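Local coordinates for protein glucose-6-phosphate dehydrogenase (PDB 5AQ1) that catalyses the NADP-dependent oxidation of glucose 6-phosphate, the entry step of the pentose phosphate pathway that supplies the cell with NADPH, at residues Ile221-Phe226 with Leu280-Pro286; Val314-Ala320 with Lys483-Ala489; Leu28-Ala32 with Phe135-Gly141; Glu404-Leu410 with Gln423-Thr429. One frame throughout, in Å; residues are numbered along the deposited sequence.

Contact 1 (Ile221-Phe226 with Leu280-Pro286); sequences IIVTRF and LLTMEKP
The carbonyl oxygen of M283 is gripped by two nitrogens of one guanidinium, R225 NH1 at 2.9 Å and R225 NH2 at 3.0 Å from M283 O, an end-on fork that ties the C-terminal end of helix 264-282 to the short helix 221-226. NH1 lies in the M283 carbonyl plane on a lone pair, whereas NH2 comes almost straight down the C=O bond. The same R225 NH1 also donates to L280 O at 2.8 Å, in the guanidinium plane. One arginine thus satisfies two carbonyls where the helix runs out, and its positive charge would probably suit that end. L281 O lies over one guanidinium face without a bond at a usable angle and accepts instead from W235 NE1. F226 CZ lies over the opposite face, above its centre. A bend at chi3 (58°) swings the guanidinium across to the carbonyls. Around this polar centre the packing is apolar: I221 CG2 touches L280 CB and L281 CD2, while M283 CE reaches F226 CE2. Beyond F226, K285 extends its amine to E383 and R385 of the second subunit and D354 of the third, so this segment also lies at contacts between subunits of the tetramer. The F226 ring takes CH-pi contacts on one face, with K285 CA 3.9 Å from its centroid and P286 CD 4.3 Å from it.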
# COMPACT_ATOMS: atom_id res chain seq x y z
N ILE B 221 9.79 10.41 18.77
CA ILE B 221 9.21 10.45 17.43
C ILE B 221 9.85 9.41 16.52
O ILE B 221 9.15 8.62 15.87
CB ILE B 221 9.35 11.85 16.78
CG1 ILE B 221 8.48 12.87 17.51
CG2 ILE B 221 8.95 11.80 15.31
CD1 ILE B 221 8.81 14.31 17.17
N ILE B 222 11.17 9.40 16.49
CA ILE B 222 11.93 8.48 15.65
C ILE B 222 11.63 7.01 15.97
O ILE B 222 11.51 6.19 15.06
CB ILE B 222 13.45 8.76 15.74
CG1 ILE B 222 14.22 7.97 14.68
CG2 ILE B 222 13.99 8.46 17.13
CD1 ILE B 222 15.64 8.45 14.49
N VAL B 223 11.48 6.69 17.25
CA VAL B 223 11.18 5.32 17.68
C VAL B 223 9.74 4.95 17.29
O VAL B 223 9.48 3.85 16.81
CB VAL B 223 11.34 5.14 19.21
CG1 VAL B 223 11.04 3.70 19.62
CG2 VAL B 223 12.74 5.53 19.65
N THR B 224 8.82 5.88 17.52
CA THR B 224 7.42 5.68 17.19
C THR B 224 7.24 5.35 15.71
O THR B 224 6.47 4.45 15.36
CB THR B 224 6.60 6.93 17.55
OG1 THR B 224 6.75 7.21 18.95
CG2 THR B 224 5.14 6.74 17.22
N ARG B 225 7.95 6.08 14.86
CA ARG B 225 7.80 5.97 13.41
C ARG B 225 8.45 4.72 12.82
O ARG B 225 7.85 4.05 11.98
CB ARG B 225 8.38 7.20 12.72
CG ARG B 225 7.52 8.45 12.84
CD ARG B 225 8.01 9.52 11.88
NE ARG B 225 8.00 9.03 10.50
CZ ARG B 225 8.71 9.53 9.49
NH1 ARG B 225 9.52 10.56 9.68
NH2 ARG B 225 8.61 8.98 8.29
N PHE B 226 9.67 4.41 13.26
CA PHE B 226 10.50 3.43 12.57
C PHE B 226 10.76 2.12 13.32
O PHE B 226 11.42 1.24 12.80
CB PHE B 226 11.83 4.07 12.17
CG PHE B 226 11.69 5.30 11.31
CD1 PHE B 226 11.10 5.22 10.05
CD2 PHE B 226 12.14 6.53 11.75
CE1 PHE B 226 10.97 6.35 9.25
CE2 PHE B 226 12.02 7.66 10.96
CZ PHE B 226 11.44 7.57 9.71
N LEU B 280 11.67 15.55 11.90
CA LEU B 280 11.57 14.21 12.48
C LEU B 280 10.31 13.48 12.01
O LEU B 280 10.34 12.26 11.80
CB LEU B 280 11.59 14.29 14.00
CG LEU B 280 12.91 14.76 14.61
CD1 LEU B 280 12.73 15.12 16.08
CD2 LEU B 280 13.99 13.69 14.47
N LEU B 281 9.21 14.21 11.84
CA LEU B 281 7.95 13.63 11.39
C LEU B 281 7.92 13.27 9.90
O LEU B 281 7.10 12.46 9.49
CB LEU B 281 6.79 14.59 11.68
CG LEU B 281 6.47 14.87 13.15
CD1 LEU B 281 5.56 16.08 13.27
CD2 LEU B 281 5.85 13.65 13.82
N THR B 282 8.78 13.89 9.10
CA THR B 282 8.73 13.77 7.64
C THR B 282 9.91 13.04 6.99
O THR B 282 9.78 12.55 5.87
CB THR B 282 8.61 15.16 6.98
OG1 THR B 282 9.70 15.98 7.39
CG2 THR B 282 7.29 15.82 7.37
N MET B 283 11.05 12.99 7.67
CA MET B 283 12.25 12.34 7.13
C MET B 283 11.99 10.90 6.71
O MET B 283 11.06 10.26 7.22
CB MET B 283 13.40 12.37 8.15
CG MET B 283 13.13 11.59 9.43
SD MET B 283 14.44 11.71 10.67
CE MET B 283 15.30 10.17 10.39
N GLU B 284 12.80 10.40 5.79
CA GLU B 284 12.79 8.99 5.45
C GLU B 284 13.45 8.17 6.55
O GLU B 284 14.12 8.71 7.43
CB GLU B 284 13.51 8.74 4.12
CG GLU B 284 12.82 9.34 2.91
CD GLU B 284 11.48 8.70 2.62
OE1 GLU B 284 11.39 7.45 2.72
OE2 GLU B 284 10.52 9.43 2.31
N LYS B 285 13.24 6.86 6.51
CA LYS B 285 13.91 5.95 7.43
C LYS B 285 15.42 6.06 7.21
O LYS B 285 15.89 5.93 6.08
CB LYS B 285 13.44 4.52 7.19
CG LYS B 285 14.05 3.52 8.16
CD LYS B 285 13.68 2.09 7.80
CE LYS B 285 12.22 1.80 8.09
NZ LYS B 285 11.93 0.35 7.95
N PRO B 286 16.18 6.32 8.28
CA PRO B 286 17.62 6.48 8.13
C PRO B 286 18.34 5.16 7.91
O PRO B 286 17.82 4.10 8.24
CB PRO B 286 18.05 7.13 9.45
CG PRO B 286 17.03 6.68 10.44
CD PRO B 286 15.74 6.55 9.67

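Contact 2 (Val314-Ala320 with Lys483-Ala489); sequences VLGQYTA and KVLPYAA
Y487 lays its ring beneath Y318, so that Y318 CB stands over one ring face, 3.8 Å from the centroid of the Y487 ring in a CH-pi contact, while G316 C and Q317 N meet the ring at its edge. With its CG between the backbone N and the carbonyl carbon (chi1 67°), Y487 brings its ring over strand 313-319. The end of Y318, for its part, leads away from strand 484-488. The two rings do not stack; Y487 OH lies near the plane of the Y318 ring, at its edge. Y487 OH is held by T343 and K367 O, and Y318 OH by T253 N. G316, having no side chain, lets the Y487 ring lie close against the backbone. On the face carrying V484 and Q317, V484 CG1 packs on Q317 CB at 3.6 Å, and the T319 and P486 side chains lie side by side, pointing the same way, with CG2 against CB. Backbone bonds join the parallel strands, the second only weakly bonded: L485 N to L315 O at 3.1 Å, Q317 N to L485 O at 2.9 Å, T319 N to Y487 O at 2.7 Å and, just past the strand, A489 N to T319 O at 2.9 Å. A water extends the ladder, accepting from L315 N and donating to K483 O. The pairing adds the late strand 484-488 as the outermost strand, within this chain, of the large mixed sheet characteristic of the C-terminal domain of glucose-6-phosphate dehydrogenases.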
# COMPACT_ATOMS: atom_id res chain seq x y z
N VAL B 314 -1.29 33.12 8.32
CA VAL B 314 -2.04 34.12 9.07
C VAL B 314 -1.20 34.56 10.26
O VAL B 314 -0.80 33.73 11.08
CB VAL B 314 -3.39 33.59 9.57
CG1 VAL B 314 -4.11 34.64 10.40
CG2 VAL B 314 -4.26 33.17 8.39
N LEU B 315 -0.93 35.85 10.35
CA LEU B 315 -0.10 36.42 11.40
C LEU B 315 -0.97 37.13 12.44
O LEU B 315 -2.05 37.63 12.12
CB LEU B 315 0.90 37.42 10.81
CG LEU B 315 2.29 36.90 10.46
CD1 LEU B 315 2.28 35.48 9.91
CD2 LEU B 315 2.94 37.85 9.46
N GLY B 316 -0.47 37.18 13.67
CA GLY B 316 -1.16 37.85 14.75
C GLY B 316 -0.23 38.55 15.72
O GLY B 316 0.93 38.16 15.89
N GLN B 317 -0.75 39.59 16.37
CA GLN B 317 -0.03 40.35 17.39
C GLN B 317 -1.01 40.64 18.53
O GLN B 317 -2.05 41.27 18.30
CB GLN B 317 0.48 41.66 16.79
CG GLN B 317 1.37 42.49 17.69
CD GLN B 317 1.65 43.86 17.11
OE1 GLN B 317 0.78 44.73 17.11
NE2 GLN B 317 2.86 44.06 16.60
N TYR B 318 -0.70 40.18 19.74
CA TYR B 318 -1.68 40.22 20.83
C TYR B 318 -1.94 41.63 21.37
O TYR B 318 -1.03 42.46 21.45
CB TYR B 318 -1.33 39.24 21.97
CG TYR B 318 -0.19 39.63 22.89
CD1 TYR B 318 -0.41 40.42 24.02
CD2 TYR B 318 1.10 39.17 22.65
CE1 TYR B 318 0.63 40.76 24.87
CE2 TYR B 318 2.15 39.51 23.49
CZ TYR B 318 1.90 40.30 24.60
OH TYR B 318 2.94 40.63 25.44
N THR B 319 -3.20 41.89 21.70
CA THR B 319 -3.63 43.12 22.33
C THR B 319 -4.00 42.82 23.78
O THR B 319 -3.95 41.66 24.20
CB THR B 319 -4.85 43.72 21.61
OG1 THR B 319 -5.92 42.77 21.61
CG2 THR B 319 -4.50 44.09 20.18
N ALA B 320 -4.37 43.85 24.53
CA ALA B 320 -4.74 43.71 25.94
C ALA B 320 -5.86 42.68 26.15
O ALA B 320 -6.77 42.57 25.33
CB ALA B 320 -5.17 45.06 26.51
N LYS B 483 -0.19 41.28 6.32
CA LYS B 483 -1.09 41.83 7.34
C LYS B 483 -0.94 41.08 8.67
O LYS B 483 -0.78 39.86 8.69
CB LYS B 483 -2.55 41.77 6.85
CG LYS B 483 -3.57 42.21 7.90
CD LYS B 483 -5.01 42.29 7.38
CE LYS B 483 -5.72 43.53 7.91
NZ LYS B 483 -7.19 43.32 8.01
N VAL B 484 -0.98 41.84 9.76
CA VAL B 484 -0.88 41.28 11.11
C VAL B 484 -2.16 41.61 11.86
O VAL B 484 -2.52 42.78 12.01
CB VAL B 484 0.32 41.87 11.88
CG1 VAL B 484 0.47 41.20 13.24
CG2 VAL B 484 1.60 41.70 11.07
N LEU B 485 -2.84 40.57 12.32
CA LEU B 485 -4.16 40.72 12.91
C LEU B 485 -4.09 40.78 14.43
O LEU B 485 -3.28 40.09 15.04
CB LEU B 485 -5.05 39.56 12.49
CG LEU B 485 -5.31 39.48 10.99
CD1 LEU B 485 -5.73 38.07 10.65
CD2 LEU B 485 -6.39 40.48 10.57
N PRO B 486 -4.95 41.61 15.04
CA PRO B 486 -5.00 41.67 16.49
C PRO B 486 -5.77 40.51 17.10
O PRO B 486 -6.66 39.95 16.45
CB PRO B 486 -5.71 42.99 16.76
CG PRO B 486 -6.63 43.15 15.60
CD PRO B 486 -5.91 42.55 14.42
N TYR B 487 -5.41 40.14 18.32
CA TYR B 487 -6.16 39.18 19.12
C TYR B 487 -5.92 39.47 20.60
O TYR B 487 -4.81 39.82 21.00
CB TYR B 487 -5.78 37.74 18.78
CG TYR B 487 -4.37 37.34 19.14
CD1 TYR B 487 -3.29 37.68 18.32
CD2 TYR B 487 -4.11 36.58 20.28
CE1 TYR B 487 -2.00 37.30 18.65
CE2 TYR B 487 -2.82 36.20 20.61
CZ TYR B 487 -1.77 36.56 19.79
OH TYR B 487 -0.48 36.19 20.11
N ALA B 488 -6.96 39.35 21.42
CA ALA B 488 -6.84 39.64 22.84
C ALA B 488 -6.01 38.56 23.51
O ALA B 488 -6.18 37.38 23.22
CB ALA B 488 -8.21 39.72 23.49
N ALA B 489 -5.10 38.97 24.38
CA ALA B 489 -4.33 38.02 25.18
C ALA B 489 -5.28 37.13 25.95
O ALA B 489 -6.30 37.59 26.46
CB ALA B 489 -3.39 38.75 26.13
O HOH W 1 -1.79 37.41 8.22

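Contact 3 (Leu28-Ala32 with Phe135-Gly141); sequences LRSRA and FQGPEKG
F135 turns its ring face to the backbone of 28-32, with A32 N over the centre of the ring, 3.5 Å from F135 CE2, and R31 C over the rim, 3.4 Å from F135 CZ. These loops belong to the Rossmann-type nucleotide-binding domain: 28-32 leads into strand 33-38, while the loop 135-141 connects helix 118-134 to strand 143-148, which lies beside strand 33-38 in the parallel sheet. R29 O sits at the ring edge, in plane. With CG anti to the F135 backbone N (chi1 178°), the ring extends under the peptide, and A32 CB packs against F135 CB at 3.5 Å. G137 N lies over the opposite face, which leaves the ring sandwiched between two backbone segments. Next outward, R31 reaches round the loop. A bend at chi3 (-79°), about CG–CD, directs NE and NH2 to one acceptor, K140 O, each at 3.1 Å from that oxygen, but both bonds are bent and weak. The guanidinium and the E139 carboxylate planes stand 74° apart; only E139 CG touches NH2, and the charges do not meet. S30 O receives a further weak bond from E139 N, while S30 OG turns back to E27 O. In the outer shell, A32 pairs through its backbone with N143, and F135 packs on D65. One water bridges the two loops, accepting from A32 N and donating to E139 O and G141 O, at 2.9 Å each.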
# COMPACT_ATOMS: atom_id res chain seq x y z
N LEU B 28 34.92 8.43 29.84
CA LEU B 28 34.67 9.75 30.42
C LEU B 28 35.18 9.86 31.87
O LEU B 28 35.53 10.95 32.33
CB LEU B 28 33.16 10.03 30.39
CG LEU B 28 32.66 11.45 30.63
CD1 LEU B 28 33.02 12.36 29.47
CD2 LEU B 28 31.15 11.43 30.84
N ARG B 29 35.21 8.73 32.58
CA ARG B 29 35.68 8.68 33.97
C ARG B 29 37.21 8.61 34.09
O ARG B 29 37.77 9.10 35.07
CB ARG B 29 35.04 7.48 34.69
CG ARG B 29 35.45 7.32 36.15
CD ARG B 29 34.70 6.19 36.85
NE ARG B 29 33.27 6.49 37.02
CZ ARG B 29 32.27 5.99 36.29
NH1 ARG B 29 32.50 5.13 35.30
NH2 ARG B 29 31.02 6.35 36.56
N SER B 30 37.87 8.00 33.11
CA SER B 30 39.33 7.76 33.15
C SER B 30 40.19 8.99 32.82
O SER B 30 41.42 8.93 32.92
CB SER B 30 39.70 6.60 32.22
OG SER B 30 39.32 6.89 30.88
N ARG B 31 39.54 10.08 32.42
CA ARG B 31 40.22 11.33 32.10
C ARG B 31 39.47 12.51 32.72
O ARG B 31 38.25 12.46 32.88
CB ARG B 31 40.31 11.48 30.58
CG ARG B 31 40.74 12.84 30.08
CD ARG B 31 41.18 12.76 28.62
NE ARG B 31 42.54 12.23 28.49
CZ ARG B 31 43.10 11.89 27.33
NH1 ARG B 31 42.44 12.00 26.19
NH2 ARG B 31 44.35 11.42 27.32
N ALA B 32 40.20 13.57 33.06
CA ALA B 32 39.61 14.74 33.70
C ALA B 32 38.50 15.34 32.83
O ALA B 32 38.58 15.29 31.60
CB ALA B 32 40.67 15.79 33.98
N PHE B 135 43.21 16.24 38.79
CA PHE B 135 42.57 14.96 38.48
C PHE B 135 43.50 13.83 38.89
O PHE B 135 44.68 13.85 38.56
CB PHE B 135 42.27 14.88 36.99
CG PHE B 135 41.64 13.58 36.56
CD1 PHE B 135 40.32 13.31 36.88
CD2 PHE B 135 42.37 12.65 35.83
CE1 PHE B 135 39.73 12.12 36.48
CE2 PHE B 135 41.78 11.46 35.42
CZ PHE B 135 40.46 11.20 35.75
N GLN B 136 42.95 12.85 39.60
CA GLN B 136 43.78 11.80 40.21
C GLN B 136 43.81 10.49 39.42
O GLN B 136 44.62 9.60 39.71
CB GLN B 136 43.34 11.58 41.67
CG GLN B 136 42.39 10.42 41.94
CD GLN B 136 42.55 9.90 43.36
OE1 GLN B 136 42.91 8.74 43.58
NE2 GLN B 136 42.30 10.76 44.34
N GLY B 137 42.94 10.37 38.42
CA GLY B 137 42.85 9.16 37.60
C GLY B 137 44.10 8.84 36.78
O GLY B 137 45.09 9.58 36.82
N PRO B 138 44.05 7.73 36.02
CA PRO B 138 45.23 7.20 35.32
C PRO B 138 45.75 8.08 34.18
O PRO B 138 46.96 8.32 34.09
CB PRO B 138 44.74 5.85 34.78
CG PRO B 138 43.26 5.99 34.66
CD PRO B 138 42.83 6.94 35.74
N GLU B 139 44.84 8.57 33.34
CA GLU B 139 45.23 9.29 32.12
C GLU B 139 45.49 10.77 32.38
O GLU B 139 44.97 11.35 33.33
CB GLU B 139 44.15 9.16 31.05
CG GLU B 139 44.70 8.89 29.65
CD GLU B 139 45.20 7.47 29.48
OE1 GLU B 139 44.36 6.56 29.26
OE2 GLU B 139 46.43 7.25 29.57
N LYS B 140 46.25 11.38 31.47
CA LYS B 140 46.71 12.76 31.57
C LYS B 140 45.87 13.67 30.68
O LYS B 140 45.19 13.19 29.78
CB LYS B 140 48.16 12.76 31.10
CG LYS B 140 48.96 14.05 31.30
CD LYS B 140 49.93 14.28 30.09
CE LYS B 140 51.39 14.00 30.46
NZ LYS B 140 52.29 13.89 29.27
N GLY B 141 45.92 14.98 30.94
CA GLY B 141 45.16 15.96 30.16
C GLY B 141 43.76 16.15 30.73
O GLY B 141 43.57 16.19 31.94
O HOH W 2 43.03 13.41 32.74

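Contact 4 (Glu404-Leu410 with Gln423-Thr429); sequences EAMYLKL and QTELDLT
A beta hairpin of the C-terminal domain forms this contact, strands 405-413 and 421-429 running antiparallel in the large mixed sheet, the second outermost within this chain, with K409 and E425 among the pairs that meet across it. Three hydrogen-bonded pairs, M406 with L428, L408 with L426 and L410 with T424, each exchange two backbone bonds; T424 N meets L410 O at 2.8 Å nearly along the C=O axis, the straightest of them at 174°. In the non-hydrogen-bonded pairs the CA atoms come closer together, and CA-H...O contacts such as Y407 CA to L426 O, 3.2 Å, add to the ladder. The leucine face is largely apolar: L426 CD1 meets L408 CD2 at 4.3 Å and L410 CD2 at 4.2 Å, while L410 CD1 lies against T424 CG2. The second subunit packs on this face, its L428 against L426 and its L426 against L428, with its Y434 bonded to T424 OG1; D427 also bonds to that subunit through its backbone. On the other face Y407, its chi1 of 56° tucking CG between backbone N and carbonyl carbon, stands alongside E425, whose CG is 4.0 Å from Y407 CD2; the ring and carboxylate planes are nearly perpendicular (86°). E425 itself is salt-bridged to R433 of the second subunit. Further along, D427 OD1 nears Y407 CB, and T429 OG1 donates to D427 OD2 at 2.7 Å on its syn lone pair.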
# COMPACT_ATOMS: atom_id res chain seq x y z
N GLU B 404 2.75 15.00 29.43
CA GLU B 404 3.15 14.32 28.19
C GLU B 404 2.45 12.99 27.98
O GLU B 404 2.33 12.18 28.90
CB GLU B 404 4.68 14.15 28.07
CG GLU B 404 5.44 13.94 29.36
CD GLU B 404 5.87 15.25 30.01
OE1 GLU B 404 6.86 15.85 29.55
OE2 GLU B 404 5.23 15.66 31.00
N ALA B 405 1.98 12.78 26.75
CA ALA B 405 1.17 11.63 26.40
C ALA B 405 1.15 11.38 24.90
O ALA B 405 1.40 12.29 24.10
CB ALA B 405 -0.25 11.82 26.90
N MET B 406 0.86 10.13 24.53
CA MET B 406 0.57 9.77 23.15
C MET B 406 -0.77 9.03 23.15
O MET B 406 -0.98 8.12 23.95
CB MET B 406 1.68 8.88 22.57
CG MET B 406 1.49 8.56 21.09
SD MET B 406 2.96 7.91 20.25
CE MET B 406 3.08 6.29 21.01
N TYR B 407 -1.68 9.44 22.28
CA TYR B 407 -2.95 8.74 22.14
C TYR B 407 -3.48 8.73 20.71
O TYR B 407 -3.18 9.63 19.92
CB TYR B 407 -4.01 9.27 23.12
CG TYR B 407 -4.29 10.76 23.05
CD1 TYR B 407 -3.53 11.67 23.78
CD2 TYR B 407 -5.35 11.24 22.30
CE1 TYR B 407 -3.80 13.03 23.73
CE2 TYR B 407 -5.63 12.60 22.24
CZ TYR B 407 -4.86 13.49 22.96
OH TYR B 407 -5.15 14.83 22.90
N LEU B 408 -4.25 7.69 20.41
CA LEU B 408 -4.81 7.47 19.08
C LEU B 408 -6.33 7.59 19.14
O LEU B 408 -7.01 6.75 19.74
CB LEU B 408 -4.41 6.08 18.57
CG LEU B 408 -4.96 5.65 17.22
CD1 LEU B 408 -4.42 6.55 16.11
CD2 LEU B 408 -4.59 4.20 16.96
N LYS B 409 -6.86 8.64 18.52
CA LYS B 409 -8.30 8.87 18.50
C LYS B 409 -8.92 8.03 17.40
O LYS B 409 -8.48 8.09 16.25
CB LYS B 409 -8.60 10.34 18.25
CG LYS B 409 -8.06 11.28 19.32
CD LYS B 409 -8.23 12.73 18.92
CE LYS B 409 -9.66 13.20 19.10
NZ LYS B 409 -9.83 14.62 18.68
N LEU B 410 -9.95 7.26 17.75
CA LEU B 410 -10.66 6.44 16.79
C LEU B 410 -12.14 6.31 17.14
O LEU B 410 -12.58 6.77 18.20
CB LEU B 410 -9.99 5.06 16.64
CG LEU B 410 -9.34 4.38 17.85
CD1 LEU B 410 -10.32 4.20 18.99
CD2 LEU B 410 -8.76 3.03 17.44
N GLN B 423 -16.48 8.79 19.33
CA GLN B 423 -15.03 8.87 19.25
C GLN B 423 -14.43 8.65 20.64
O GLN B 423 -14.91 9.20 21.63
CB GLN B 423 -14.57 10.20 18.64
CG GLN B 423 -13.05 10.36 18.57
CD GLN B 423 -12.59 11.28 17.43
OE1 GLN B 423 -12.63 12.52 17.54
NE2 GLN B 423 -12.15 10.68 16.33
N THR B 424 -13.38 7.82 20.70
CA THR B 424 -12.69 7.49 21.94
C THR B 424 -11.17 7.50 21.68
O THR B 424 -10.74 7.96 20.63
CB THR B 424 -13.19 6.14 22.51
OG1 THR B 424 -12.57 5.89 23.78
CG2 THR B 424 -12.89 4.99 21.55
N GLU B 425 -10.37 7.01 22.64
CA GLU B 425 -8.91 6.98 22.49
C GLU B 425 -8.29 5.70 23.02
O GLU B 425 -8.81 5.10 23.95
CB GLU B 425 -8.23 8.14 23.23
CG GLU B 425 -8.88 9.50 23.07
CD GLU B 425 -10.05 9.71 24.01
OE1 GLU B 425 -9.99 9.22 25.16
OE2 GLU B 425 -11.03 10.36 23.60
N LEU B 426 -7.18 5.31 22.42
CA LEU B 426 -6.23 4.40 23.04
C LEU B 426 -5.14 5.30 23.59
O LEU B 426 -4.47 5.99 22.83
CB LEU B 426 -5.66 3.40 22.04
CG LEU B 426 -6.67 2.59 21.23
CD1 LEU B 426 -5.93 1.69 20.25
CD2 LEU B 426 -7.59 1.76 22.11
N ASP B 427 -4.98 5.30 24.91
CA ASP B 427 -4.21 6.33 25.60
C ASP B 427 -2.93 5.80 26.24
O ASP B 427 -2.90 4.69 26.76
CB ASP B 427 -5.09 6.97 26.67
CG ASP B 427 -4.40 8.11 27.38
OD1 ASP B 427 -4.21 9.18 26.75
OD2 ASP B 427 -4.04 7.93 28.57
N LEU B 428 -1.88 6.62 26.19
CA LEU B 428 -0.67 6.41 26.98
C LEU B 428 -0.28 7.75 27.58
O LEU B 428 0.35 8.58 26.92
CB LEU B 428 0.47 5.85 26.13
CG LEU B 428 1.86 5.77 26.77
CD1 LEU B 428 1.85 4.88 28.01
CD2 LEU B 428 2.90 5.27 25.78
N THR B 429 -0.70 7.98 28.83
CA THR B 429 -0.34 9.17 29.58
C THR B 429 0.78 8.81 30.55
O THR B 429 0.59 7.99 31.45
CB THR B 429 -1.56 9.73 30.36
OG1 THR B 429 -2.62 10.00 29.43
CG2 THR B 429 -1.21 11.01 31.09

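How the contacts relate
Contact 1 is the most buried and contact 3 lies at the surface, with contacts 2 and 4 in between. Contacts 2 and 4 belong to the same mixed sheet, but at its opposite outer strands within the chain: one pairs in parallel, the other as an antiparallel hairpin, and their nearest atoms are about 22 Å apart. Contact 1 touches contact 4 directly, T224 CG2 to M406 SD at 3.9 Å, and both meet the second subunit. Contact 3 stands alone in the nucleotide-binding domain. The chemistry differs accordingly: contact 1 relies on the grip of one side chain, contacts 2 and 4 mainly on backbone bonds, and contact 3 on weak bonds and a water.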